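Local atomic coordinates of separin (Saccharomyces cerevisiae, PDB entry 5U1T), a protein that cleaves the MCD1/SCC1 subunit of cohesin as a caspase-like cysteine protease at anaphase onset and is held inactive by securin for most of the cell cycle. Residues A[613-619]-A[786-790]; A[1084-1089]-A[1481-1486]; A[1408-1414]-A[1549-1554]. The contacts are given in a common frame with arbitrary orientation. Residue numbers count along the deposited sequence, not the author numbering.

Contact 1: A[613-619]-A[786-790]; sequences CYLNFNN and LALLK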
ATOM      1  N   CYS A 613       1.906  10.645  -5.873  1.00 51.45           N
ATOM      2  CA  CYS A 613       1.767   9.602  -4.875  1.00 50.39           C
ATOM      3  C   CYS A 613       1.122  10.086  -3.575  1.00 54.69           C
ATOM      4  O   CYS A 613       0.363   9.343  -2.957  1.00 60.07           O
ATOM      5  CB  CYS A 613       3.127   8.977  -4.586  1.00 47.70           C
ATOM      6  SG  CYS A 613       3.218   7.883  -3.161  1.00 52.58           S
ATOM      7  N   TYR A 614       1.383  11.315  -3.152  1.00 49.46           N
ATOM      8  CA  TYR A 614       0.764  11.779  -1.913  1.00 47.33           C
ATOM      9  C   TYR A 614      -0.662  12.264  -2.168  1.00 51.66           C
ATOM     10  O   TYR A 614      -1.496  12.217  -1.271  1.00 53.24           O
ATOM     11  CB  TYR A 614       1.581  12.886  -1.264  1.00 45.81           C
ATOM     12  CG  TYR A 614       1.382  13.075   0.223  1.00 41.58           C
ATOM     13  CD1 TYR A 614       1.506  12.009   1.104  1.00 42.66           C
ATOM     14  CD2 TYR A 614       1.116  14.331   0.752  1.00 42.23           C
ATOM     15  CE1 TYR A 614       1.364  12.180   2.471  1.00 41.29           C
ATOM     16  CE2 TYR A 614       0.974  14.516   2.122  1.00 40.11           C
ATOM     17  CZ  TYR A 614       1.094  13.430   2.973  1.00 42.14           C
ATOM     18  OH  TYR A 614       0.951  13.585   4.330  1.00 48.87           O
ATOM     19  N   LEU A 615      -0.930  12.750  -3.377  1.00 51.26           N
ATOM     20  CA  LEU A 615      -2.288  13.102  -3.750  1.00 56.65           C
ATOM     21  C   LEU A 615      -3.166  11.839  -3.752  1.00 55.72           C
ATOM     22  O   LEU A 615      -4.234  11.782  -3.142  1.00 54.92           O
ATOM     23  CB  LEU A 615      -2.332  13.769  -5.127  1.00 50.67           C
ATOM     24  CG  LEU A 615      -1.897  15.226  -5.254  1.00 52.86           C
ATOM     25  CD1 LEU A 615      -1.987  15.626  -6.709  1.00 50.37           C
ATOM     26  CD2 LEU A 615      -2.716  16.163  -4.385  1.00 44.08           C
ATOM     27  N   ASN A 616      -2.683  10.828  -4.455  1.00 53.66           N
ATOM     28  CA  ASN A 616      -3.357   9.557  -4.563  1.00 52.09           C
ATOM     29  C   ASN A 616      -3.598   8.861  -3.221  1.00 53.28           C
ATOM     30  O   ASN A 616      -4.666   8.321  -2.973  1.00 59.25           O
ATOM     31  CB  ASN A 616      -2.539   8.661  -5.471  1.00 55.22           C
ATOM     32  CG  ASN A 616      -3.012   7.250  -5.459  1.00 54.60           C
ATOM     33  OD1 ASN A 616      -2.776   6.503  -4.499  1.00 49.65           O
ATOM     34  ND2 ASN A 616      -3.663   6.852  -6.542  1.00 56.39           N
ATOM     35  N   PHE A 617      -2.600   8.865  -2.357  1.00 52.54           N
ATOM     36  CA  PHE A 617      -2.734   8.248  -1.052  1.00 50.55           C
ATOM     37  C   PHE A 617      -3.746   9.002  -0.182  1.00 50.90           C
ATOM     38  O   PHE A 617      -4.313   8.427   0.745  1.00 53.24           O
ATOM     39  CB  PHE A 617      -1.355   8.176  -0.399  1.00 48.98           C
ATOM     40  CG  PHE A 617      -1.355   7.779   1.057  1.00 47.73           C
ATOM     41  CD1 PHE A 617      -1.445   8.747   2.058  1.00 46.72           C
ATOM     42  CD2 PHE A 617      -1.180   6.462   1.424  1.00 45.61           C
ATOM     43  CE1 PHE A 617      -1.401   8.399   3.392  1.00 47.41           C
ATOM     44  CE2 PHE A 617      -1.133   6.109   2.756  1.00 49.21           C
ATOM     45  CZ  PHE A 617      -1.259   7.081   3.746  1.00 47.38           C
ATOM     46  N   ASN A 618      -3.981  10.277  -0.483  1.00 51.38           N
ATOM     47  CA  ASN A 618      -4.961  11.056   0.275  1.00 52.40           C
ATOM     48  C   ASN A 618      -6.267  11.235  -0.482  1.00 53.50           C
ATOM     49  O   ASN A 618      -7.156  11.964  -0.035  1.00 50.55           O
ATOM     50  CB  ASN A 618      -4.400  12.417   0.660  1.00 44.88           C
ATOM     51  CG  ASN A 618      -3.485  12.337   1.852  1.00 52.80           C
ATOM     52  OD1 ASN A 618      -2.288  12.635   1.758  1.00 53.27           O
ATOM     53  ND2 ASN A 618      -4.030  11.918   2.988  1.00 53.52           N
ATOM     54  N   ASN A 619      -6.365  10.542  -1.614  1.00 49.59           N
ATOM     55  CA  ASN A 619      -7.552  10.535  -2.452  1.00 54.71           C
ATOM     56  C   ASN A 619      -7.927  11.963  -2.873  1.00 55.06           C
ATOM     57  O   ASN A 619      -9.064  12.379  -2.762  1.00 57.92           O
ATOM     58  CB  ASN A 619      -8.731   9.839  -1.734  1.00 52.42           C
ATOM     59  CG  ASN A 619      -8.339   8.491  -1.093  1.00 58.19           C
ATOM     60  OD1 ASN A 619      -8.080   7.501  -1.791  1.00 59.18           O
ATOM     61  ND2 ASN A 619      -8.310   8.453   0.244  1.00 56.09           N
ATOM     62  N   LEU A 786       3.742   4.301   2.226  1.00 51.56           N
ATOM     63  CA  LEU A 786       2.364   4.667   1.996  1.00 49.38           C
ATOM     64  C   LEU A 786       1.678   3.558   1.226  1.00 53.38           C
ATOM     65  O   LEU A 786       0.524   3.252   1.485  1.00 55.70           O
ATOM     66  CB  LEU A 786       2.265   5.997   1.236  1.00 53.59           C
ATOM     67  CG  LEU A 786       2.883   7.232   1.889  1.00 52.06           C
ATOM     68  CD1 LEU A 786       2.809   8.430   0.955  1.00 47.54           C
ATOM     69  CD2 LEU A 786       2.255   7.545   3.243  1.00 45.13           C
ATOM     70  N   ALA A 787       2.393   2.959   0.278  1.00 55.91           N
ATOM     71  CA  ALA A 787       1.846   1.860  -0.516  1.00 53.92           C
ATOM     72  C   ALA A 787       1.393   0.740   0.408  1.00 57.72           C
ATOM     73  O   ALA A 787       0.283   0.232   0.291  1.00 61.27           O
ATOM     74  CB  ALA A 787       2.871   1.339  -1.497  1.00 51.47           C
ATOM     75  N   LEU A 788       2.279   0.392   1.335  1.00 55.02           N
ATOM     76  CA  LEU A 788       2.093  -0.677   2.295  1.00 55.96           C
ATOM     77  C   LEU A 788       1.005  -0.354   3.316  1.00 59.13           C
ATOM     78  O   LEU A 788       0.353  -1.250   3.833  1.00 60.28           O
ATOM     79  CB  LEU A 788       3.413  -0.947   3.006  1.00 45.01           C
ATOM     80  CG  LEU A 788       3.405  -2.103   3.985  1.00 54.09           C
ATOM     81  CD1 LEU A 788       2.995  -3.356   3.246  1.00 53.39           C
ATOM     82  CD2 LEU A 788       4.794  -2.242   4.562  1.00 61.72           C
ATOM     83  N   LEU A 789       0.829   0.928   3.622  1.00 58.75           N
ATOM     84  CA  LEU A 789      -0.235   1.355   4.508  1.00 56.86           C
ATOM     85  C   LEU A 789      -1.583   1.112   3.849  1.00 54.93           C
ATOM     86  O   LEU A 789      -2.486   0.538   4.448  1.00 55.72           O
ATOM     87  CB  LEU A 789      -0.066   2.824   4.870  1.00 52.18           C
ATOM     88  CG  LEU A 789       0.902   3.049   6.026  1.00 56.94           C
ATOM     89  CD1 LEU A 789       1.080   4.535   6.304  1.00 52.71           C
ATOM     90  CD2 LEU A 789       0.408   2.321   7.275  1.00 56.40           C
ATOM     91  N   LYS A 790      -1.703   1.544   2.601  1.00 55.71           N
ATOM     92  CA  LYS A 790      -2.926   1.375   1.838  1.00 54.03           C
ATOM     93  C   LYS A 790      -3.233  -0.119   1.709  1.00 57.52           C
ATOM     94  O   LYS A 790      -4.364  -0.554   1.903  1.00 58.18           O
ATOM     95  CB  LYS A 790      -2.801   2.045   0.462  1.00 51.10           C
ATOM     96  CG  LYS A 790      -3.216   3.518   0.441  1.00 60.27           C
ATOM     97  CD  LYS A 790      -4.734   3.695   0.812  1.00 69.29           C
ATOM     98  CE  LYS A 790      -5.258   5.169   0.669  1.00 63.07           C
ATOM     99  NZ  LYS A 790      -6.712   5.330   1.080  1.00 71.16           N
TER

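Contact 2: A[1084-1089]-A[1481-1486]; sequences DKVLNN and KEIKKC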
ATOM      1  N   ASP A1084     -17.557 -22.523   9.003  1.00 62.12           N
ATOM      2  CA  ASP A1084     -16.757 -22.656  10.206  1.00 65.60           C
ATOM      3  C   ASP A1084     -15.903 -23.907  10.138  1.00 69.45           C
ATOM      4  O   ASP A1084     -14.699 -23.848  10.375  1.00 69.87           O
ATOM      5  CB  ASP A1084     -17.634 -22.706  11.451  1.00 60.24           C
ATOM      6  CG  ASP A1084     -16.820 -22.688  12.721  1.00 66.60           C
ATOM      7  OD1 ASP A1084     -16.285 -23.742  13.114  1.00 76.06           O
ATOM      8  OD2 ASP A1084     -16.688 -21.611  13.328  1.00 75.07           O
ATOM      9  N   LYS A1085     -16.532 -25.036   9.815  1.00 69.03           N
ATOM     10  CA  LYS A1085     -15.823 -26.310   9.741  1.00 68.66           C
ATOM     11  C   LYS A1085     -14.723 -26.265   8.668  1.00 67.42           C
ATOM     12  O   LYS A1085     -13.553 -26.535   8.964  1.00 67.87           O
ATOM     13  CB  LYS A1085     -16.809 -27.451   9.473  1.00 62.29           C
ATOM     14  CG  LYS A1085     -16.198 -28.845   9.368  1.00 60.03           C
ATOM     15  CD  LYS A1085     -15.796 -29.433  10.707  1.00 62.45           C
ATOM     16  CE  LYS A1085     -15.341 -30.886  10.529  1.00 66.02           C
ATOM     17  NZ  LYS A1085     -14.837 -31.548  11.773  1.00 68.44           N
ATOM     18  N   VAL A1086     -15.084 -25.897   7.438  1.00 62.19           N
ATOM     19  CA  VAL A1086     -14.130 -25.892   6.326  1.00 64.93           C
ATOM     20  C   VAL A1086     -12.928 -24.971   6.567  1.00 72.73           C
ATOM     21  O   VAL A1086     -11.778 -25.399   6.438  1.00 75.98           O
ATOM     22  CB  VAL A1086     -14.808 -25.484   5.006  1.00 60.57           C
ATOM     23  CG1 VAL A1086     -13.763 -25.225   3.935  1.00 63.47           C
ATOM     24  CG2 VAL A1086     -15.779 -26.564   4.558  1.00 59.16           C
ATOM     25  N   LEU A1087     -13.202 -23.718   6.928  1.00 71.51           N
ATOM     26  CA  LEU A1087     -12.155 -22.737   7.181  1.00 68.35           C
ATOM     27  C   LEU A1087     -11.210 -23.153   8.305  1.00 70.86           C
ATOM     28  O   LEU A1087     -10.090 -22.641   8.403  1.00 77.11           O
ATOM     29  CB  LEU A1087     -12.769 -21.373   7.502  1.00 66.80           C
ATOM     30  CG  LEU A1087     -13.124 -20.511   6.285  1.00 70.62           C
ATOM     31  CD1 LEU A1087     -13.839 -19.247   6.704  1.00 72.40           C
ATOM     32  CD2 LEU A1087     -11.882 -20.155   5.471  1.00 72.33           C
ATOM     33  N   ASN A1088     -11.594 -24.139   9.085  1.00 72.64           N
ATOM     34  CA  ASN A1088     -10.815 -24.514  10.249  1.00 76.35           C
ATOM     35  C   ASN A1088      -9.950 -25.735   9.975  1.00 78.40           C
ATOM     36  O   ASN A1088      -8.973 -25.966  10.645  1.00 78.95           O
ATOM     37  CB  ASN A1088     -11.740 -24.787  11.422  1.00 69.13           C
ATOM     38  CG  ASN A1088     -11.368 -24.007  12.655  1.00 76.89           C
ATOM     39  OD1 ASN A1088     -10.367 -24.276  13.281  1.00 82.77           O
ATOM     40  ND2 ASN A1088     -12.187 -23.047  13.018  1.00 74.41           N
ATOM     41  N   ASN A1089     -10.315 -26.521   8.982  1.00 80.40           N
ATOM     42  CA  ASN A1089      -9.513 -27.667   8.595  1.00 78.78           C
ATOM     43  C   ASN A1089      -8.610 -27.332   7.401  1.00 80.28           C
ATOM     44  O   ASN A1089      -7.998 -28.221   6.799  1.00 74.93           O
ATOM     45  CB  ASN A1089     -10.415 -28.857   8.289  1.00 71.13           C
ATOM     46  CG  ASN A1089     -11.104 -29.411   9.541  1.00 78.70           C
ATOM     47  OD1 ASN A1089     -12.224 -29.008   9.896  1.00 79.69           O
ATOM     48  ND2 ASN A1089     -10.443 -30.348  10.209  1.00 77.90           N
ATOM     49  N   LYS A1481     -10.144 -24.983  17.854  1.00 76.74           N
ATOM     50  CA  LYS A1481      -9.631 -25.436  16.559  1.00 79.65           C
ATOM     51  C   LYS A1481      -9.457 -26.935  16.411  1.00 78.58           C
ATOM     52  O   LYS A1481      -9.758 -27.498  15.359  1.00 75.22           O
ATOM     53  CB  LYS A1481      -8.280 -24.773  16.300  1.00 82.55           C
ATOM     54  CG  LYS A1481      -8.301 -23.284  16.545  1.00 86.90           C
ATOM     55  CD  LYS A1481      -8.618 -22.526  15.261  1.00 83.18           C
ATOM     56  CE  LYS A1481      -7.555 -22.772  14.184  1.00 82.18           C
ATOM     57  NZ  LYS A1481      -7.763 -21.907  12.981  1.00 90.24           N
ATOM     58  N   GLU A1482      -8.932 -27.567  17.454  1.00 77.02           N
ATOM     59  CA  GLU A1482      -8.599 -28.979  17.399  1.00 78.99           C
ATOM     60  C   GLU A1482      -9.821 -29.872  17.616  1.00 81.38           C
ATOM     61  O   GLU A1482      -9.914 -30.957  17.029  1.00 83.32           O
ATOM     62  CB  GLU A1482      -7.519 -29.306  18.432  1.00 85.40           C
ATOM     63  CG  GLU A1482      -6.216 -29.827  17.827  1.00 85.02           C
ATOM     64  CD  GLU A1482      -5.530 -28.812  16.921  1.00 83.13           C
ATOM     65  OE1 GLU A1482      -5.583 -27.589  17.197  1.00 82.55           O
ATOM     66  OE2 GLU A1482      -4.932 -29.255  15.918  1.00 88.71           O
ATOM     67  N   ILE A1483     -10.754 -29.443  18.463  1.00 75.28           N
ATOM     68  CA  ILE A1483     -11.997 -30.190  18.589  1.00 72.43           C
ATOM     69  C   ILE A1483     -12.642 -30.230  17.205  1.00 73.15           C
ATOM     70  O   ILE A1483     -13.082 -31.293  16.745  1.00 71.05           O
ATOM     71  CB  ILE A1483     -12.958 -29.565  19.612  1.00 67.87           C
ATOM     72  CG1 ILE A1483     -12.441 -29.777  21.028  1.00 65.42           C
ATOM     73  CG2 ILE A1483     -14.319 -30.185  19.485  1.00 66.03           C
ATOM     74  CD1 ILE A1483     -12.985 -28.782  21.997  1.00 58.80           C
ATOM     75  N   LYS A1484     -12.629 -29.074  16.534  1.00 67.37           N
ATOM     76  CA  LYS A1484     -13.259 -28.902  15.224  1.00 70.19           C
ATOM     77  C   LYS A1484     -12.595 -29.714  14.117  1.00 75.03           C
ATOM     78  O   LYS A1484     -13.201 -29.952  13.068  1.00 73.00           O
ATOM     79  CB  LYS A1484     -13.279 -27.420  14.827  1.00 69.97           C
ATOM     80  CG  LYS A1484     -14.269 -26.602  15.636  1.00 73.26           C
ATOM     81  CD  LYS A1484     -14.373 -25.161  15.171  1.00 70.28           C
ATOM     82  CE  LYS A1484     -15.159 -24.357  16.179  1.00 68.99           C
ATOM     83  NZ  LYS A1484     -15.027 -22.904  15.984  1.00 68.53           N
ATOM     84  N   LYS A1485     -11.355 -30.137  14.340  1.00 77.44           N
ATOM     85  CA  LYS A1485     -10.650 -30.903  13.328  1.00 76.99           C
ATOM     86  C   LYS A1485     -11.064 -32.352  13.404  1.00 76.26           C
ATOM     87  O   LYS A1485     -10.966 -33.077  12.415  1.00 73.22           O
ATOM     88  CB  LYS A1485      -9.137 -30.760  13.478  1.00 73.57           C
ATOM     89  CG  LYS A1485      -8.653 -29.375  13.128  1.00 78.41           C
ATOM     90  CD  LYS A1485      -7.145 -29.263  13.152  1.00 85.94           C
ATOM     91  CE  LYS A1485      -6.709 -27.807  13.015  1.00 85.97           C
ATOM     92  NZ  LYS A1485      -5.229 -27.686  12.893  1.00 85.65           N
ATOM     93  N   CYS A1486     -11.549 -32.766  14.574  1.00 76.58           N
ATOM     94  CA  CYS A1486     -12.010 -34.139  14.773  1.00 70.65           C
ATOM     95  C   CYS A1486     -13.174 -34.464  13.859  1.00 77.90           C
ATOM     96  O   CYS A1486     -13.783 -33.572  13.260  1.00 73.49           O
ATOM     97  CB  CYS A1486     -12.434 -34.376  16.220  1.00 68.32           C
ATOM     98  SG  CYS A1486     -11.214 -33.896  17.425  1.00 75.41           S
TER

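Contact 3: A[1408-1414]-A[1549-1554]; sequences IEDNISM and GFRCNT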
ATOM      1  N   ILE A1408     -21.337 -48.751  27.828  1.00 81.76           N
ATOM      2  CA  ILE A1408     -20.875 -48.046  28.990  1.00 86.87           C
ATOM      3  C   ILE A1408     -19.954 -48.989  29.764  1.00 97.71           C
ATOM      4  O   ILE A1408     -19.525 -48.703  30.876  1.00 97.06           O
ATOM      5  CB  ILE A1408     -22.096 -47.596  29.802  1.00 85.78           C
ATOM      6  CG1 ILE A1408     -21.733 -46.709  30.988  1.00 87.71           C
ATOM      7  CG2 ILE A1408     -22.941 -48.812  30.213  1.00 90.42           C
ATOM      8  CD1 ILE A1408     -22.929 -46.509  31.920  1.00 91.64           C
ATOM      9  N   GLU A1409     -19.623 -50.116  29.143  1.00101.35           N
ATOM     10  CA  GLU A1409     -18.908 -51.176  29.839  1.00105.04           C
ATOM     11  C   GLU A1409     -17.399 -51.019  29.799  1.00103.15           C
ATOM     12  O   GLU A1409     -16.695 -51.800  30.432  1.00102.78           O
ATOM     13  CB  GLU A1409     -19.292 -52.540  29.267  1.00111.48           C
ATOM     14  CG  GLU A1409     -20.743 -52.943  29.531  1.00115.08           C
ATOM     15  CD  GLU A1409     -21.131 -54.277  28.890  1.00130.28           C
ATOM     16  OE1 GLU A1409     -20.324 -54.804  28.075  1.00138.35           O
ATOM     17  OE2 GLU A1409     -22.236 -54.796  29.183  1.00132.60           O
ATOM     18  N   ASP A1410     -16.910 -50.018  29.063  1.00106.14           N
ATOM     19  CA  ASP A1410     -15.484 -49.660  29.052  1.00104.16           C
ATOM     20  C   ASP A1410     -15.168 -48.383  28.266  1.00102.07           C
ATOM     21  O   ASP A1410     -16.023 -47.823  27.575  1.00 98.17           O
ATOM     22  CB  ASP A1410     -14.639 -50.803  28.486  1.00104.48           C
ATOM     23  CG  ASP A1410     -15.201 -51.367  27.192  1.00106.23           C
ATOM     24  OD1 ASP A1410     -15.618 -50.576  26.316  1.00107.69           O
ATOM     25  OD2 ASP A1410     -15.224 -52.614  27.059  1.00109.53           O
ATOM     26  N   ASN A1411     -13.919 -47.947  28.376  1.00 99.02           N
ATOM     27  CA  ASN A1411     -13.423 -46.777  27.664  1.00 98.44           C
ATOM     28  C   ASN A1411     -14.233 -45.508  27.880  1.00 93.04           C
ATOM     29  O   ASN A1411     -14.546 -44.801  26.922  1.00 89.24           O
ATOM     30  CB  ASN A1411     -13.344 -47.067  26.168  1.00 98.82           C
ATOM     31  CG  ASN A1411     -11.940 -47.398  25.722  1.00104.74           C
ATOM     32  OD1 ASN A1411     -11.668 -48.519  25.301  1.00107.45           O
ATOM     33  ND2 ASN A1411     -11.033 -46.424  25.822  1.00107.58           N
ATOM     34  N   ILE A1412     -14.556 -45.213  29.136  1.00 88.17           N
ATOM     35  CA  ILE A1412     -15.250 -43.973  29.466  1.00 85.19           C
ATOM     36  C   ILE A1412     -14.305 -42.968  30.176  1.00 84.37           C
ATOM     37  O   ILE A1412     -13.555 -43.333  31.086  1.00 81.16           O
ATOM     38  CB  ILE A1412     -16.518 -44.276  30.312  1.00 80.80           C
ATOM     39  CG1 ILE A1412     -16.161 -44.936  31.639  1.00 86.33           C
ATOM     40  CG2 ILE A1412     -17.497 -45.124  29.531  1.00 89.29           C
ATOM     41  CD1 ILE A1412     -16.152 -44.002  32.791  1.00 87.27           C
ATOM     42  N   SER A1413     -14.328 -41.714  29.722  1.00 84.24           N
ATOM     43  CA  SER A1413     -13.448 -40.654  30.241  1.00 80.48           C
ATOM     44  C   SER A1413     -14.187 -39.721  31.187  1.00 77.24           C
ATOM     45  O   SER A1413     -15.379 -39.465  31.012  1.00 80.03           O
ATOM     46  CB  SER A1413     -12.846 -39.818  29.101  1.00 72.91           C
ATOM     47  OG  SER A1413     -12.137 -40.610  28.168  1.00 75.13           O
ATOM     48  N   MET A1414     -13.477 -39.201  32.178  1.00 73.01           N
ATOM     49  CA  MET A1414     -14.064 -38.231  33.081  1.00 70.61           C
ATOM     50  C   MET A1414     -13.050 -37.243  33.581  1.00 78.55           C
ATOM     51  O   MET A1414     -11.867 -37.552  33.722  1.00 86.89           O
ATOM     52  CB  MET A1414     -14.717 -38.921  34.259  1.00 76.38           C
ATOM     53  CG  MET A1414     -14.118 -40.256  34.554  1.00 91.62           C
ATOM     54  SD  MET A1414     -15.276 -41.248  35.488  1.00 95.59           S
ATOM     55  CE  MET A1414     -16.795 -40.734  34.696  1.00 90.88           C
ATOM     56  N   GLY A1549     -28.724 -44.673  34.296  1.00 87.86           N
ATOM     57  CA  GLY A1549     -28.106 -45.941  34.603  1.00 92.00           C
ATOM     58  C   GLY A1549     -26.607 -45.891  34.718  1.00100.06           C
ATOM     59  O   GLY A1549     -25.949 -46.915  34.792  1.00101.03           O
ATOM     60  N   PHE A1550     -26.060 -44.689  34.741  1.00100.56           N
ATOM     61  CA  PHE A1550     -24.628 -44.529  34.832  1.00 98.17           C
ATOM     62  C   PHE A1550     -24.121 -44.956  36.175  1.00104.47           C
ATOM     63  O   PHE A1550     -24.045 -44.165  37.107  1.00100.64           O
ATOM     64  CB  PHE A1550     -24.227 -43.090  34.596  1.00 95.13           C
ATOM     65  CG  PHE A1550     -22.779 -42.923  34.306  1.00 98.06           C
ATOM     66  CD1 PHE A1550     -22.184 -43.653  33.307  1.00 96.49           C
ATOM     67  CD2 PHE A1550     -22.012 -42.053  35.038  1.00 95.66           C
ATOM     68  CE1 PHE A1550     -20.851 -43.514  33.037  1.00 90.80           C
ATOM     69  CE2 PHE A1550     -20.678 -41.905  34.774  1.00 94.44           C
ATOM     70  CZ  PHE A1550     -20.099 -42.640  33.773  1.00 92.09           C
ATOM     71  N   ARG A1551     -23.769 -46.225  36.258  1.00110.15           N
ATOM     72  CA  ARG A1551     -23.242 -46.812  37.473  1.00112.62           C
ATOM     73  C   ARG A1551     -22.140 -47.809  37.145  1.00113.52           C
ATOM     74  O   ARG A1551     -21.687 -47.902  36.015  1.00109.13           O
ATOM     75  CB  ARG A1551     -24.364 -47.481  38.264  1.00112.89           C
ATOM     76  CG  ARG A1551     -24.888 -46.639  39.412  1.00114.35           C
ATOM     77  CD  ARG A1551     -26.381 -46.843  39.644  1.00117.98           C
ATOM     78  NE  ARG A1551     -26.779 -48.245  39.551  1.00125.23           N
ATOM     79  CZ  ARG A1551     -27.354 -48.936  40.532  1.00127.61           C
ATOM     80  NH1 ARG A1551     -27.608 -48.365  41.701  1.00125.62           N
ATOM     81  NH2 ARG A1551     -27.677 -50.208  40.342  1.00127.98           N
ATOM     82  N   CYS A1552     -21.701 -48.563  38.139  1.00116.96           N
ATOM     83  CA  CYS A1552     -20.646 -49.524  37.902  1.00117.21           C
ATOM     84  C   CYS A1552     -21.159 -50.936  37.694  1.00120.76           C
ATOM     85  O   CYS A1552     -20.401 -51.807  37.294  1.00124.03           O
ATOM     86  CB  CYS A1552     -19.632 -49.479  39.030  1.00117.89           C
ATOM     87  SG  CYS A1552     -18.759 -47.906  39.112  1.00130.30           S
ATOM     88  N   ASN A1553     -22.442 -51.168  37.953  1.00118.97           N
ATOM     89  CA  ASN A1553     -23.000 -52.503  37.765  1.00121.69           C
ATOM     90  C   ASN A1553     -23.851 -52.602  36.511  1.00122.38           C
ATOM     91  O   ASN A1553     -25.022 -52.952  36.579  1.00122.49           O
ATOM     92  CB  ASN A1553     -23.799 -52.950  38.984  1.00118.18           C
ATOM     93  CG  ASN A1553     -24.950 -52.030  39.289  1.00121.19           C
ATOM     94  OD1 ASN A1553     -26.051 -52.198  38.779  1.00116.95           O
ATOM     95  ND2 ASN A1553     -24.702 -51.051  40.137  1.00119.94           N
ATOM     96  N   THR A1554     -23.235 -52.307  35.375  1.00120.24           N
ATOM     97  CA  THR A1554     -23.881 -52.346  34.065  1.00122.61           C
ATOM     98  C   THR A1554     -24.771 -53.564  33.830  1.00122.13           C
ATOM     99  O   THR A1554     -24.843 -54.087  32.722  1.00121.93           O
ATOM    100  CB  THR A1554     -22.830 -52.291  32.946  1.00116.99           C
ATOM    101  OG1 THR A1554     -22.319 -53.604  32.706  1.00118.73           O
ATOM    102  CG2 THR A1554     -21.692 -51.408  33.354  1.00112.85           C
TER

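Contact 1: A[613-619]-A[786-790]
F617, L786 and K790 carry most of this contact, in which the C-terminal end of helix 602-617 packs on the early part of helix 782-805. The two local axes run almost parallel, 15° apart, and come no closer than 11.0 Å, so the gap between the backbones has to be filled by large side chains. F617, with 102 Å² covered, and L786, with 92 Å², fill much of it between them. L786 lies over one face of the F617 ring, CD2 being 3.6 Å from the centroid of the F617 ring and 14° off the ring normal, a well-centred CH-pi contact; L786 CB also approaches F617 CD2 to 3.5 Å. L789 meets the same ring at its edge, with CB 4.0 Å from F617 CE2. The other methyl of L786, CD1, reaches the preceding turn, 3.8 Å from Y614 CD1 and 4.2 Å from C613 SG. K790 contributes its aliphatic stem: CG is 3.7 Å from F617 CD2 and CE 3.4 Å from F617 O. N619, at positive phi, is the C-prime residue of the Schellman motif that ends the first helix. I830 of helix 829-845 also touches F617, and securin packs on L789. With NZ of K790 6.0 Å from the centroid of the F617 ring, any cation-pi attraction is weak at most; with no hydrogen bond between the segments and L786, L789 and the K790 stem all gathered on one ring, the contact is chiefly apolar, centred on F617.

Contact 2: A[1084-1089]-A[1481-1486]
This is a polar, lysine-rich contact that joins the helical part of the chain to the protease part. The C-terminal end of helix 1075-1088, which packs through V1086 and L1087 on helix 756-775, meets the short helix 1480-1483 and the type I turn that begins at I1483, between strands 1465-1469 and 1492-1494 of the protease sheet. The backbones come close, with CA-CA distances of 5.8 Å for N1089 and K1485, 6.5 Å for N1088 and K1481, and 6.6 Å for K1085 and K1484, and 402 Å² is buried in all. K1484 and N1088 bury the most. The extended K1484 side chain lies along the helix end, its CD 3.7 Å from N1088 ND2, and its NZ forms a salt bridge with D1084, 3.2 Å from OD1 and 3.4 Å from OD2; both hydrogen bonds in it are weak. N1088 points toward the other segment and also meets K1481, its OD1 3.2 Å from K1481 CD.

The link in the other direction is tighter. K1085 NZ donates a 2.6 Å hydrogen bond to K1484 O, within the turn, and lies 2.7 Å from C1486 O; it also bonds to L1519 O at the end of helix 1513-1519. An aromatic side chain of securin packs on K1481. The chemistry thus implies a join that rests on reciprocal lysines, one paired with the D1084 carboxylate through weak hydrogen bonds and the other gathering backbone carbonyls, while the stems of K1484 and K1481 pack against D1084 and N1088.

Contact 3: A[1408-1414]-A[1549-1554]
I1408, which buries 83 Å², begins the contact: its CD1 lies 3.3 Å from F1550 CD1, at the ring edge, and 4.2 Å from G1549 O, while its CG2 is 4.3 Å from T1554 CG2. E1409 follows at the exposed margin, where its CG comes 3.6 Å from T1554 OG1. The chain then turns through D1410 and N1411 into strand 1412-1416. Here I1412 and M1414 both point toward the other segment, and their tips converge on the far end of the same ring, I1412 CD1 at 4.3 Å and M1414 CE at 3.9 Å from F1550 CZ. All three apolar side chains therefore meet F1550 at its edge. G1549, with a phi of 102°, is the C-prime residue of the Schellman motif ending helix 1534-1548. F1550, directly after that helix end, also touches I1436 of helix 1423-1436 and L1465 of strand 1465-1469, which pairs in parallel with 1412-1416 in the mixed six-stranded sheet of the caspase-like protease part.

The three contacts are spread along an elongated chain with a radius of gyration of 52 Å. The centre of contact 1 lies about 7 Å from the centre of the chain, those of contacts 2 and 3 about 32 and 60 Å. Contact 1 closes before either of the others opens, and its centre is about 38 Å from that of contact 2 and 66 Å from that of contact 3. Contacts 2 and 3 cross along the sequence, with centres about 29 Å apart and nearest atoms about 13 Å apart. All lie away from C1497, the probable catalytic cysteine, although 1481-1486 precedes it by only eleven residues. Securin touches contacts 1 and 2 but not contact 3.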